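Local atomic coordinates of beta-lactamase inhibitory protein BLIP-I (Streptomyces exfoliatus, PDB entry 3GMV), a protein that inhibits beta-lactamases, probably by binding the enzyme through the face of a curved antiparallel sheet. Residues A[9-14]-A[21-26]; A[41-46]-A[50-55]; A[56-59]-A[63-66]; A[94-99]-A[138-143]; A[109-114]-A[120-125]. All blocks are in the same frame, centred on the assembly; numbering follows the deposited sequence.

Interaction 1. Residues A[9-14]-A[21-26]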
# COMPACT_ATOMS: atom_id res chain seq x y z
N GLU A 9 10.65 1.69 -1.29
CA GLU A 9 10.73 3.15 -1.41
C GLU A 9 11.63 3.63 -2.56
O GLU A 9 11.38 4.69 -3.12
CB GLU A 9 11.17 3.76 -0.06
CG GLU A 9 10.19 3.38 1.08
CD GLU A 9 10.82 3.50 2.48
OE1 GLU A 9 11.94 4.04 2.61
OE2 GLU A 9 10.18 3.05 3.45
N GLN A 10 12.66 2.87 -2.90
CA GLN A 10 13.56 3.22 -3.99
C GLN A 10 12.84 3.06 -5.34
O GLN A 10 13.23 3.69 -6.33
CB GLN A 10 14.79 2.30 -3.97
CG GLN A 10 15.73 2.65 -2.83
CD GLN A 10 16.65 1.53 -2.46
OE1 GLN A 10 16.97 0.68 -3.28
NE2 GLN A 10 17.09 1.52 -1.20
N ILE A 11 11.82 2.20 -5.36
CA ILE A 11 11.04 1.91 -6.58
C ILE A 11 10.05 3.06 -6.78
O ILE A 11 9.36 3.44 -5.83
CB ILE A 11 10.33 0.55 -6.47
CG1 ILE A 11 11.40 -0.54 -6.64
CG2 ILE A 11 9.27 0.37 -7.56
CD1 ILE A 11 11.00 -1.94 -6.08
N GLN A 12 10.02 3.61 -8.00
CA GLN A 12 9.30 4.85 -8.27
C GLN A 12 8.44 4.76 -9.51
O GLN A 12 8.77 4.07 -10.49
CB GLN A 12 10.32 5.99 -8.44
CG GLN A 12 10.92 6.41 -7.08
CD GLN A 12 12.11 7.29 -7.21
OE1 GLN A 12 13.25 6.87 -6.90
NE2 GLN A 12 11.89 8.51 -7.64
N PHE A 13 7.34 5.51 -9.51
CA PHE A 13 6.45 5.45 -10.68
C PHE A 13 7.18 5.88 -11.95
O PHE A 13 8.02 6.81 -11.95
CB PHE A 13 5.20 6.30 -10.44
CG PHE A 13 4.39 5.79 -9.27
CD1 PHE A 13 3.69 4.58 -9.37
CD2 PHE A 13 4.41 6.46 -8.06
CE1 PHE A 13 3.00 4.08 -8.27
CE2 PHE A 13 3.72 5.96 -6.96
CZ PHE A 13 3.02 4.77 -7.07
N GLY A 14 6.87 5.17 -13.03
CA GLY A 14 7.51 5.41 -14.33
C GLY A 14 8.69 4.48 -14.60
O GLY A 14 9.11 4.32 -15.77
N TRP A 21 12.59 -4.79 -11.24
CA TRP A 21 13.10 -6.15 -10.97
C TRP A 21 14.50 -6.08 -10.32
O TRP A 21 14.76 -6.80 -9.34
CB TRP A 21 13.14 -6.92 -12.30
CG TRP A 21 13.52 -8.39 -12.20
CD1 TRP A 21 14.73 -8.93 -12.47
CD2 TRP A 21 12.65 -9.48 -11.89
NE1 TRP A 21 14.69 -10.30 -12.33
CE2 TRP A 21 13.41 -10.66 -11.96
CE3 TRP A 21 11.29 -9.56 -11.54
CZ2 TRP A 21 12.87 -11.91 -11.69
CZ3 TRP A 21 10.76 -10.78 -11.28
CH2 TRP A 21 11.55 -11.97 -11.34
N GLU A 22 15.36 -5.21 -10.83
CA GLU A 22 16.72 -5.08 -10.31
C GLU A 22 16.68 -4.57 -8.86
O GLU A 22 17.32 -5.14 -7.96
CB GLU A 22 17.57 -4.17 -11.21
CG GLU A 22 18.92 -3.76 -10.56
CD GLU A 22 19.95 -4.87 -10.53
OE1 GLU A 22 19.82 -5.84 -11.29
OE2 GLU A 22 20.94 -4.77 -9.76
N ILE A 23 15.93 -3.50 -8.63
CA ILE A 23 15.88 -2.91 -7.29
C ILE A 23 15.25 -3.90 -6.30
O ILE A 23 15.72 -4.05 -5.17
CB ILE A 23 15.11 -1.58 -7.29
CG1 ILE A 23 15.94 -0.50 -8.01
CG2 ILE A 23 14.86 -1.15 -5.85
CD1 ILE A 23 15.09 0.72 -8.40
N GLY A 24 14.18 -4.57 -6.71
CA GLY A 24 13.51 -5.50 -5.84
C GLY A 24 14.36 -6.68 -5.39
O GLY A 24 14.05 -7.29 -4.38
N GLY A 25 15.39 -7.02 -6.15
CA GLY A 25 16.22 -8.17 -5.77
C GLY A 25 16.26 -9.30 -6.77
O GLY A 25 16.86 -10.33 -6.50
N GLY A 26 15.63 -9.11 -7.93
CA GLY A 26 15.72 -10.06 -9.04
C GLY A 26 15.15 -11.42 -8.69
O GLY A 26 14.28 -11.52 -7.85

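Interaction 2. Residues A[41-46]-A[50-55]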
# COMPACT_ATOMS: atom_id res chain seq x y z
N LEU A 41 6.10 -9.53 -8.08
CA LEU A 41 5.77 -9.61 -6.66
C LEU A 41 7.05 -10.04 -5.94
O LEU A 41 7.73 -10.98 -6.40
CB LEU A 41 4.71 -10.70 -6.45
CG LEU A 41 4.13 -10.94 -5.06
CD1 LEU A 41 3.43 -9.70 -4.59
CD2 LEU A 41 3.13 -12.12 -5.14
N CYS A 42 7.40 -9.34 -4.87
CA CYS A 42 8.62 -9.64 -4.10
C CYS A 42 8.22 -9.79 -2.63
O CYS A 42 7.51 -8.95 -2.09
CB CYS A 42 9.65 -8.52 -4.23
SG CYS A 42 10.03 -7.97 -5.95
N PHE A 43 8.69 -10.86 -1.98
CA PHE A 43 8.40 -11.13 -0.56
C PHE A 43 9.65 -10.87 0.26
O PHE A 43 10.75 -11.15 -0.18
CB PHE A 43 7.96 -12.59 -0.38
CG PHE A 43 6.54 -12.87 -0.81
CD1 PHE A 43 5.48 -12.62 0.04
CD2 PHE A 43 6.28 -13.40 -2.08
CE1 PHE A 43 4.17 -12.89 -0.35
CE2 PHE A 43 4.97 -13.67 -2.47
CZ PHE A 43 3.91 -13.40 -1.61
N THR A 44 9.51 -10.32 1.47
CA THR A 44 10.67 -10.06 2.29
C THR A 44 11.04 -11.30 3.12
O THR A 44 12.14 -11.39 3.63
CB THR A 44 10.45 -8.90 3.30
OG1 THR A 44 9.43 -9.29 4.23
CG2 THR A 44 10.02 -7.62 2.54
N GLU A 45 10.09 -12.22 3.27
CA GLU A 45 10.31 -13.45 4.08
C GLU A 45 9.66 -14.63 3.41
O GLU A 45 8.85 -14.48 2.50
CB GLU A 45 9.68 -13.27 5.47
CG GLU A 45 10.31 -12.16 6.24
CD GLU A 45 9.65 -11.92 7.59
OE1 GLU A 45 8.71 -12.63 7.96
OE2 GLU A 45 10.08 -10.98 8.28
N SER A 46 10.00 -15.84 3.88
CA SER A 46 9.28 -17.02 3.47
C SER A 46 7.98 -17.21 4.22
O SER A 46 7.64 -16.48 5.15
CB SER A 46 10.18 -18.26 3.65
OG SER A 46 11.38 -18.09 2.93
N ALA A 50 3.86 -13.50 4.66
CA ALA A 50 5.11 -12.73 4.57
C ALA A 50 4.81 -11.34 4.03
O ALA A 50 3.89 -11.21 3.21
CB ALA A 50 6.08 -13.41 3.61
N PRO A 51 5.59 -10.34 4.44
CA PRO A 51 5.39 -9.01 3.85
C PRO A 51 5.85 -9.01 2.39
O PRO A 51 6.77 -9.75 2.01
CB PRO A 51 6.29 -8.11 4.70
CG PRO A 51 6.54 -8.90 6.00
CD PRO A 51 6.57 -10.33 5.53
N TYR A 52 5.22 -8.20 1.56
CA TYR A 52 5.55 -8.25 0.15
C TYR A 52 5.29 -6.88 -0.47
O TYR A 52 4.60 -6.03 0.12
CB TYR A 52 4.71 -9.31 -0.57
CG TYR A 52 3.21 -9.01 -0.58
CD1 TYR A 52 2.64 -8.24 -1.59
CD2 TYR A 52 2.39 -9.47 0.45
CE1 TYR A 52 1.27 -7.95 -1.60
CE2 TYR A 52 1.02 -9.20 0.45
CZ TYR A 52 0.47 -8.43 -0.58
OH TYR A 52 -0.89 -8.14 -0.58
N GLY A 53 5.86 -6.67 -1.65
CA GLY A 53 5.49 -5.54 -2.51
C GLY A 53 5.05 -6.10 -3.86
O GLY A 53 5.62 -7.09 -4.36
N GLY A 54 4.03 -5.49 -4.47
CA GLY A 54 3.58 -5.88 -5.82
C GLY A 54 3.66 -4.65 -6.72
O GLY A 54 3.34 -3.53 -6.28
N PHE A 55 4.09 -4.84 -7.96
CA PHE A 55 4.33 -3.73 -8.86
C PHE A 55 3.69 -4.05 -10.20
O PHE A 55 3.93 -5.13 -10.76
CB PHE A 55 5.86 -3.59 -9.03
CG PHE A 55 6.54 -3.46 -7.73
CD1 PHE A 55 6.43 -2.27 -7.01
CD2 PHE A 55 7.17 -4.55 -7.15
CE1 PHE A 55 7.02 -2.15 -5.74
CE2 PHE A 55 7.78 -4.44 -5.90
CZ PHE A 55 7.71 -3.25 -5.17

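Interaction 3. Residues A[56-59]-A[63-66]. With TAM (tris(hydroxyethyl)aminomethane), chain B.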
# COMPACT_ATOMS: atom_id res chain seq x y z
N SER A 56 2.91 -3.12 -10.74
CA SER A 56 2.25 -3.35 -12.03
C SER A 56 2.63 -2.28 -13.02
O SER A 56 2.94 -1.14 -12.62
CB SER A 56 0.74 -3.42 -11.86
OG SER A 56 0.41 -4.58 -11.08
N PHE A 57 2.61 -2.66 -14.29
CA PHE A 57 3.18 -1.84 -15.38
C PHE A 57 2.18 -1.51 -16.48
O PHE A 57 1.30 -2.28 -16.76
CB PHE A 57 4.37 -2.59 -15.98
CG PHE A 57 5.44 -2.83 -14.96
CD1 PHE A 57 5.39 -3.95 -14.13
CD2 PHE A 57 6.39 -1.87 -14.74
CE1 PHE A 57 6.35 -4.14 -13.14
CE2 PHE A 57 7.38 -2.05 -13.77
CZ PHE A 57 7.36 -3.16 -12.96
N THR A 58 2.35 -0.35 -17.13
CA THR A 58 1.47 0.00 -18.25
C THR A 58 1.86 -0.82 -19.49
O THR A 58 2.87 -1.54 -19.52
CB THR A 58 1.62 1.48 -18.62
OG1 THR A 58 2.96 1.66 -19.07
CG2 THR A 58 1.37 2.41 -17.44
N ASP A 59 1.08 -0.68 -20.55
CA ASP A 59 1.38 -1.35 -21.79
C ASP A 59 2.72 -0.88 -22.40
O ASP A 59 3.30 -1.57 -23.24
CB ASP A 59 0.24 -1.13 -22.79
CG ASP A 59 -1.05 -1.85 -22.39
OD1 ASP A 59 -1.01 -2.81 -21.57
OD2 ASP A 59 -2.12 -1.47 -22.90
N LEU A 63 6.08 1.61 -14.47
CA LEU A 63 5.37 1.34 -13.20
C LEU A 63 4.26 2.35 -12.96
O LEU A 63 4.51 3.56 -12.91
CB LEU A 63 6.40 1.48 -12.05
CG LEU A 63 5.86 1.16 -10.68
CD1 LEU A 63 5.68 -0.39 -10.65
CD2 LEU A 63 6.79 1.61 -9.54
N TRP A 64 3.02 1.89 -12.80
CA TRP A 64 1.93 2.80 -12.45
C TRP A 64 1.36 2.46 -11.07
O TRP A 64 0.61 3.26 -10.50
CB TRP A 64 0.80 2.74 -13.51
CG TRP A 64 0.08 1.43 -13.53
CD1 TRP A 64 0.44 0.30 -14.23
CD2 TRP A 64 -1.10 1.08 -12.80
NE1 TRP A 64 -0.44 -0.72 -13.98
CE2 TRP A 64 -1.40 -0.27 -13.10
CE3 TRP A 64 -1.94 1.77 -11.92
CZ2 TRP A 64 -2.49 -0.96 -12.55
CZ3 TRP A 64 -3.05 1.08 -11.37
CH2 TRP A 64 -3.30 -0.25 -11.69
N SER A 65 1.69 1.29 -10.52
CA SER A 65 1.06 0.87 -9.27
C SER A 65 2.06 0.17 -8.33
O SER A 65 2.78 -0.72 -8.76
CB SER A 65 -0.08 -0.10 -9.57
OG SER A 65 -0.66 -0.56 -8.35
N LYS A 66 2.05 0.58 -7.06
CA LYS A 66 2.75 -0.11 -6.00
C LYS A 66 1.75 -0.52 -4.94
O LYS A 66 0.88 0.28 -4.57
CB LYS A 66 3.76 0.84 -5.33
CG LYS A 66 4.85 1.33 -6.29
CD LYS A 66 5.72 2.46 -5.72
CE LYS A 66 6.47 2.04 -4.48
NZ LYS A 66 7.28 3.20 -3.99
C TAM B . -4.02 0.82 -16.24
C1 TAM B . -5.07 0.32 -15.27
C2 TAM B . -4.62 1.85 -17.20
C3 TAM B . -3.45 -0.35 -17.01
C4 TAM B . -5.49 1.43 -14.31
C5 TAM B . -5.66 2.72 -16.52
C6 TAM B . -2.19 0.05 -17.77
N TAM B . -2.94 1.44 -15.48
O4 TAM B . -6.44 0.89 -13.38
O5 TAM B . -6.95 2.55 -17.15
O6 TAM B . -1.97 1.46 -17.67
O HOH W 1 -1.25 -3.39 -15.06

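Interaction 4. Residues A[94-99]-A[138-143]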
# COMPACT_ATOMS: atom_id res chain seq x y z
N ALA A 94 -7.37 16.18 4.81
CA ALA A 94 -7.24 16.97 6.05
C ALA A 94 -8.29 16.54 7.09
O ALA A 94 -7.95 16.31 8.25
CB ALA A 94 -7.35 18.50 5.77
N GLN A 95 -9.54 16.43 6.66
CA GLN A 95 -10.60 15.96 7.54
C GLN A 95 -10.32 14.53 8.05
O GLN A 95 -10.53 14.25 9.23
CB GLN A 95 -11.96 16.06 6.85
CG GLN A 95 -12.33 17.56 6.55
CD GLN A 95 -13.52 17.71 5.65
OE1 GLN A 95 -13.69 16.98 4.67
NE2 GLN A 95 -14.34 18.72 5.94
N LEU A 96 -9.87 13.64 7.17
CA LEU A 96 -9.57 12.27 7.57
C LEU A 96 -8.54 12.24 8.72
O LEU A 96 -8.76 11.60 9.71
CB LEU A 96 -9.07 11.46 6.37
CG LEU A 96 -8.63 10.04 6.73
CD1 LEU A 96 -9.84 9.19 7.29
CD2 LEU A 96 -7.97 9.34 5.55
N TRP A 97 -7.42 12.94 8.58
CA TRP A 97 -6.40 12.88 9.60
C TRP A 97 -6.73 13.74 10.83
O TRP A 97 -6.06 13.65 11.84
CB TRP A 97 -5.01 13.17 9.01
CG TRP A 97 -4.61 12.22 7.89
CD1 TRP A 97 -4.13 12.57 6.66
CD2 TRP A 97 -4.71 10.79 7.90
NE1 TRP A 97 -3.92 11.43 5.90
CE2 TRP A 97 -4.26 10.33 6.64
CE3 TRP A 97 -5.12 9.85 8.85
CZ2 TRP A 97 -4.22 8.99 6.31
CZ3 TRP A 97 -5.09 8.50 8.51
CH2 TRP A 97 -4.65 8.09 7.27
N ALA A 98 -7.77 14.57 10.75
CA ALA A 98 -8.30 15.23 11.94
C ALA A 98 -9.21 14.29 12.71
O ALA A 98 -9.37 14.45 13.92
CB ALA A 98 -9.07 16.54 11.56
N ALA A 99 -9.81 13.32 12.01
CA ALA A 99 -10.69 12.31 12.67
C ALA A 99 -9.95 11.07 13.16
O ALA A 99 -10.31 10.49 14.18
CB ALA A 99 -11.80 11.88 11.71
N ALA A 138 -8.86 -0.53 10.25
CA ALA A 138 -9.64 0.20 9.25
C ALA A 138 -8.76 0.46 8.02
O ALA A 138 -7.52 0.54 8.13
CB ALA A 138 -10.17 1.51 9.84
N SER A 139 -9.40 0.57 6.86
CA SER A 139 -8.74 0.91 5.61
C SER A 139 -9.38 2.19 5.08
O SER A 139 -10.61 2.34 5.10
CB SER A 139 -8.96 -0.19 4.58
OG SER A 139 -8.31 -1.39 5.02
N PHE A 140 -8.55 3.05 4.51
CA PHE A 140 -9.02 4.30 3.95
C PHE A 140 -8.27 4.52 2.66
O PHE A 140 -7.04 4.44 2.65
CB PHE A 140 -8.68 5.46 4.91
CG PHE A 140 -9.37 5.38 6.23
CD1 PHE A 140 -10.74 5.62 6.32
CD2 PHE A 140 -8.66 5.12 7.40
CE1 PHE A 140 -11.38 5.53 7.58
CE2 PHE A 140 -9.28 5.07 8.64
CZ PHE A 140 -10.64 5.26 8.73
N HIS A 141 -8.98 4.79 1.57
CA HIS A 141 -8.28 5.09 0.32
C HIS A 141 -8.56 6.54 -0.08
O HIS A 141 -9.71 7.00 -0.01
CB HIS A 141 -8.73 4.12 -0.81
CG HIS A 141 -8.48 2.67 -0.50
ND1 HIS A 141 -8.90 1.66 -1.33
CD2 HIS A 141 -7.91 2.07 0.57
CE1 HIS A 141 -8.58 0.49 -0.80
NE2 HIS A 141 -7.99 0.71 0.36
N LEU A 142 -7.53 7.25 -0.53
CA LEU A 142 -7.68 8.63 -0.97
C LEU A 142 -7.48 8.68 -2.48
O LEU A 142 -6.65 7.94 -3.01
CB LEU A 142 -6.63 9.51 -0.28
CG LEU A 142 -6.73 9.66 1.22
CD1 LEU A 142 -5.45 10.40 1.74
CD2 LEU A 142 -7.99 10.44 1.58
N THR A 143 -8.28 9.49 -3.19
CA THR A 143 -8.06 9.70 -4.61
C THR A 143 -7.95 11.23 -4.78
O THR A 143 -8.91 11.95 -4.44
CB THR A 143 -9.23 9.11 -5.46
OG1 THR A 143 -9.40 7.71 -5.18
CG2 THR A 143 -8.96 9.29 -6.97

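Interaction 5. Residues A[109-114]-A[120-125]. With TAM (tris(hydroxyethyl)aminomethane), chain B.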
# COMPACT_ATOMS: atom_id res chain seq x y z
N GLY A 109 -0.23 1.10 -0.33
CA GLY A 109 -0.17 1.25 -1.78
C GLY A 109 -0.37 2.66 -2.31
O GLY A 109 -0.99 3.51 -1.65
N GLU A 110 0.17 2.91 -3.51
CA GLU A 110 -0.06 4.18 -4.23
C GLU A 110 -0.15 3.84 -5.71
O GLU A 110 0.52 2.91 -6.17
CB GLU A 110 1.08 5.19 -3.99
CG GLU A 110 1.17 5.75 -2.58
CD GLU A 110 2.29 6.73 -2.41
OE1 GLU A 110 3.28 6.66 -3.19
OE2 GLU A 110 2.21 7.58 -1.49
N SER A 111 -0.96 4.57 -6.48
CA SER A 111 -1.01 4.26 -7.90
C SER A 111 -1.44 5.48 -8.70
O SER A 111 -2.14 6.36 -8.18
CB SER A 111 -1.95 3.09 -8.17
OG SER A 111 -3.31 3.48 -8.00
N TYR A 112 -0.94 5.54 -9.93
CA TYR A 112 -1.37 6.52 -10.92
C TYR A 112 -2.08 5.77 -12.05
O TYR A 112 -1.44 5.32 -13.01
CB TYR A 112 -0.15 7.28 -11.46
CG TYR A 112 0.42 8.31 -10.51
CD1 TYR A 112 -0.23 9.54 -10.30
CD2 TYR A 112 1.62 8.08 -9.83
CE1 TYR A 112 0.29 10.48 -9.44
CE2 TYR A 112 2.16 9.03 -8.95
CZ TYR A 112 1.47 10.23 -8.77
OH TYR A 112 2.00 11.17 -7.91
N PRO A 113 -3.40 5.58 -11.93
CA PRO A 113 -4.11 4.75 -12.89
C PRO A 113 -4.08 5.32 -14.30
O PRO A 113 -4.30 4.59 -15.25
CB PRO A 113 -5.54 4.70 -12.35
CG PRO A 113 -5.45 5.17 -10.94
CD PRO A 113 -4.30 6.11 -10.89
N ASN A 114 -3.75 6.59 -14.42
CA ASN A 114 -3.74 7.22 -15.73
C ASN A 114 -2.32 7.50 -16.21
O ASN A 114 -2.11 8.28 -17.15
CB ASN A 114 -4.59 8.50 -15.66
CG ASN A 114 -6.03 8.19 -15.29
OD1 ASN A 114 -6.61 7.23 -15.80
ND2 ASN A 114 -6.59 8.96 -14.35
N GLY A 120 -6.02 11.46 -10.56
CA GLY A 120 -6.62 10.27 -9.95
C GLY A 120 -5.61 9.46 -9.13
O GLY A 120 -5.76 8.25 -8.96
N PHE A 121 -4.62 10.14 -8.58
CA PHE A 121 -3.60 9.50 -7.71
C PHE A 121 -4.26 8.84 -6.52
O PHE A 121 -5.00 9.51 -5.78
CB PHE A 121 -2.63 10.55 -7.21
CG PHE A 121 -1.56 10.03 -6.28
CD1 PHE A 121 -0.77 8.95 -6.64
CD2 PHE A 121 -1.32 10.66 -5.08
CE1 PHE A 121 0.25 8.47 -5.79
CE2 PHE A 121 -0.31 10.19 -4.23
CZ PHE A 121 0.47 9.10 -4.60
N GLU A 122 -4.04 7.55 -6.34
CA GLU A 122 -4.75 6.78 -5.30
C GLU A 122 -3.75 6.36 -4.24
O GLU A 122 -2.69 5.84 -4.58
CB GLU A 122 -5.43 5.54 -5.90
CG GLU A 122 -6.22 4.67 -4.89
CD GLU A 122 -6.71 3.34 -5.48
OE1 GLU A 122 -7.79 3.33 -6.09
OE2 GLU A 122 -6.03 2.30 -5.31
N GLU A 123 -4.10 6.59 -2.97
CA GLU A 123 -3.25 6.18 -1.85
C GLU A 123 -4.09 5.29 -0.96
O GLU A 123 -5.26 5.61 -0.68
CB GLU A 123 -2.85 7.41 -1.03
CG GLU A 123 -1.95 8.45 -1.76
CD GLU A 123 -1.91 9.79 -1.04
OE1 GLU A 123 -2.77 10.67 -1.30
OE2 GLU A 123 -1.01 9.99 -0.22
N LYS A 124 -3.51 4.18 -0.51
CA LYS A 124 -4.24 3.23 0.29
C LYS A 124 -3.60 3.19 1.67
O LYS A 124 -2.40 2.89 1.78
CB LYS A 124 -4.23 1.82 -0.33
CG LYS A 124 -5.02 1.72 -1.67
CD LYS A 124 -5.22 0.27 -2.10
CE LYS A 124 -5.95 0.25 -3.46
NZ LYS A 124 -6.12 -1.14 -4.01
N TYR A 125 -4.39 3.51 2.69
CA TYR A 125 -3.94 3.43 4.07
C TYR A 125 -4.59 2.29 4.86
O TYR A 125 -5.77 1.96 4.69
CB TYR A 125 -4.19 4.78 4.76
CG TYR A 125 -3.19 5.85 4.42
CD1 TYR A 125 -1.98 5.91 5.09
CD2 TYR A 125 -3.46 6.81 3.43
CE1 TYR A 125 -1.05 6.91 4.80
CE2 TYR A 125 -2.53 7.82 3.13
CZ TYR A 125 -1.33 7.85 3.82
OH TYR A 125 -0.38 8.80 3.59
C TAM B . -4.02 0.82 -16.24
C1 TAM B . -5.07 0.32 -15.27
C2 TAM B . -4.62 1.85 -17.20
C3 TAM B . -3.45 -0.35 -17.01
C4 TAM B . -5.49 1.43 -14.31
C5 TAM B . -5.66 2.72 -16.52
C6 TAM B . -2.19 0.05 -17.77
N TAM B . -2.94 1.44 -15.48
O4 TAM B . -6.44 0.89 -13.38
O5 TAM B . -6.95 2.55 -17.15
O6 TAM B . -1.97 1.46 -17.67
O HOH W 2 0.54 7.91 0.46
O HOH W 3 -3.38 2.62 -4.95
O HOH W 4 -5.00 1.25 -8.26

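Interaction 1. Residues A[9-14]-A[21-26]
Ile23 lays its CG2 methyl against the flank of Ile11, 3.6 Å from Ile11 CG1, and the two branched chains run antiparallel alongside one another. The contact closes a helix-loop-helix: Ile11 is the first residue to leave helix 5-10, and Ile23 sits in the last turn of helix 17-24. Ile11 CD1 also touches that methyl and stops 4.2 Å from Gly24 N. Both isoleucines have CG1 anti to their own carbonyl carbon, and for Ile23 (chi1 -71°) this turns CG2, opposite the backbone N, onto Ile11. Gln10, exposed to solvent, borders the patch: its CB and OE1 each lie just under 4 Å from Ile23 CG2, a van der Waals touch with no polar partner across the contact. No hydrogen bond crosses this small, mainly apolar contact. Ile11 is buried and also reaches Leu63 on strand 63-69, whereas the Ile23 carbonyl is taken by Lys7 NZ. Behind Ile23 the helix ends in a Schellman motif, with Gly25 at positive phi and Gly26 N bonded to Trp21 O at 2.8 Å.

Interaction 2. Residues A[41-46]-A[50-55]
Leu41 presses its CD1 methyl against the Tyr52 ring, 3.4 Å from Tyr52 CD1, and the same methyl lies equally close to Gly53 O. The leucine has CG anti to the backbone N (chi1 -176°), which swings CD1 across to the partner strand instead of along its own. Between these strands the packing is tight: Cys42 N reaches Gly53 O at 2.9 Å and Gly53 N returns to Cys42 O at 2.8 Å, while Leu41-Gly54 and Phe43-Tyr52 form the flanking non-hydrogen-bonded pairs. Cys42 turns to the other face of the sheet, where its sulfur, disulfide-bonded to Cys30, meets the edge of the buried Phe55 ring 4.2 Å from CE2. Phe43 and Tyr52 project from the same face, neighbours flank to flank, Phe43 CD1 3.5 Å from Tyr52 CB and the two rings inclined at 56°. Toward the turn the regular pairing gives out and the side chains become more exposed. Thr44 N still bonds to Pro51 O at 2.9 Å, and Thr44 OG1 sits against the proline ring. Past that rung, the exposed Glu45 and Ser46 meet the segment 50-55 mainly through the methyl of Ala50, itself buried, which lies 3.2 Å from Glu45 O. The Tyr52 hydroxyl is held outside the pair by Glu69. The arrangement is that of an antiparallel beta hairpin, strand 40-43 with strand 52-57, tied to its neighbour 30-31 by the disulfide.

Interaction 3. Residues A[56-59]-A[63-66]
Trp64 places CG between its backbone N and carbonyl carbon (chi1 67°), which brings the edge of the indole to segment 56-59, while Leu63, with CG opposite its N (chi1 -177°), sends CD1 over the face of the Phe57 ring. That methyl stands 4.3 Å from the Phe57 centroid, a CH-pi contact on the face of the sheet that carries Phe57 and Leu63. The backbone between these side chains is irregular. Ser56 O accepts Trp64 N at 3.0 Å and, more weakly, Ser65 N, so one carbonyl grips two successive amides; Ser56 N in turn donates to Ser65 O. At the indole edge Trp64 CD1 lies 3.4 Å from Phe57 C, and its NE1 donates at 3.0 Å to a water that also gives a proton to Phe57 O, a bridge that would restrain the ring's rotation. One indole face is backed by Ser65 CB. Over the centre of the other stands the amine N of the bound tris(hydroxyethyl)aminomethane, 3.2 Å above the plane. The hydroxyl O6 of this molecule also lies 3.5 Å from Thr58 CG2, and Pro113 completes the pocket's residues. Two residues, Trp64 and Ser65, set against the single Ser56 make a classic beta bulge, here in the hairpin of strands 52-57 and 63-69 with a small-molecule site at its end.

Interaction 4. Residues A[94-99]-A[138-143]
Leu96 leaves helix 93-99 with its CB directed at strand 137-143 and splits at CG into two methyls that meet different residues of the strand. Its CB and CG make no close approach across the gap; the work falls to the tips. CG lies anti to the backbone N (chi1 175°), extending the fork away from the helix. CD1 sits almost squarely over the Phe140 ring, 3.9 Å from the centroid and 12° off the ring normal, so this is a CH-pi contact with the face, the nearest ring atom being Phe140 CD1 at 3.8 Å. CD2 drops into the notch between two alternate residues of the strand: it is 4.0 Å from Phe140 CB and 4.1 Å from Leu142 CD2. On its helix side the same methyl lies over one face of the Trp97 indole, toward the rim. Phe140 and Leu142 point to the helix, while His141 between them turns to the other side of the sheet. No hydrogen bond crosses the contact, and its three touching side chains are all buried. This is the interlayer packing of a two-layer alpha/beta sandwich. Phe140 also reaches Leu147 and Arg150 on strand 146-153, Leu142 reaches Tyr125 on strand 122-128, and Trp97 meets Tyr125 edge-to-face, so the short helix packs on the sheet at strands 122-128 and 137-143.

Interaction 5. Residues A[109-114]-A[120-125]
Gly120 meets Pro113 at the mouth of the hairpin, its carbonyl O 3.2 Å from Pro113 CD. Next, Phe121 sets CG opposite its backbone N (chi1 178°), which lays its ring over the Tyr112 ring in an offset stack, centroids 4.5 Å apart and planes 23° from parallel. The overlap is off-centre: Phe121 CD1 hangs over the tyrosine near CZ, while the Tyr112 hydroxyl reaches over the phenylalanine toward its rim. The far tip of Phe121, CZ, comes 3.7 Å from Glu110 CD, and the carboxylate approaches the ring at its edge. Glu122 then pairs with Ser111 through two bonds lying in the carbonyl planes: Ser111 N to Glu122 O and Glu122 N to Ser111 O, each 2.9 Å. At Glu123 the side chain returns to the Glu110 side, where Glu110 OE2 and Glu123 OE2 stand 4.2 Å apart. Lys124 N bonds to Gly109 O at 2.8 Å, and its side chain lies on the same side of the sheet as Ser111. In this antiparallel hairpin one water donates to both carboxylates, 2.6 Å from Glu110 OE2 and 2.7 Å from Glu123 OE2; the shared donor would ease their repulsion, though the crowding of negative charge could still raise the pKa of one of them.

Interactions 2, 3 and 5 are hairpins of one antiparallel sheet; interaction 1 lies in the helix-loop-helix packed on the sheet and interaction 4 joins helix 93-99 to it, their centres 27 Å apart on opposite sides of the chain's centre. Interaction 1 meets the sheet at several points: Ile11 CD1 lies 3.7 Å from Phe55 CZ of interaction 2, Ile11 O is 2.8 Å from Lys66 NZ of interaction 3, and Phe13 CZ is 3.2 Å from Glu110 O of interaction 5. Interactions 3 and 5 adjoin along strands 63-69 and 105-111, with Trp64 O 2.8 Å from Tyr112 N, and both border the tris(hydroxyethyl)aminomethane pocket. Interaction 4 joins interaction 5 through Phe140 O and Tyr125 N, also 2.8 Å apart.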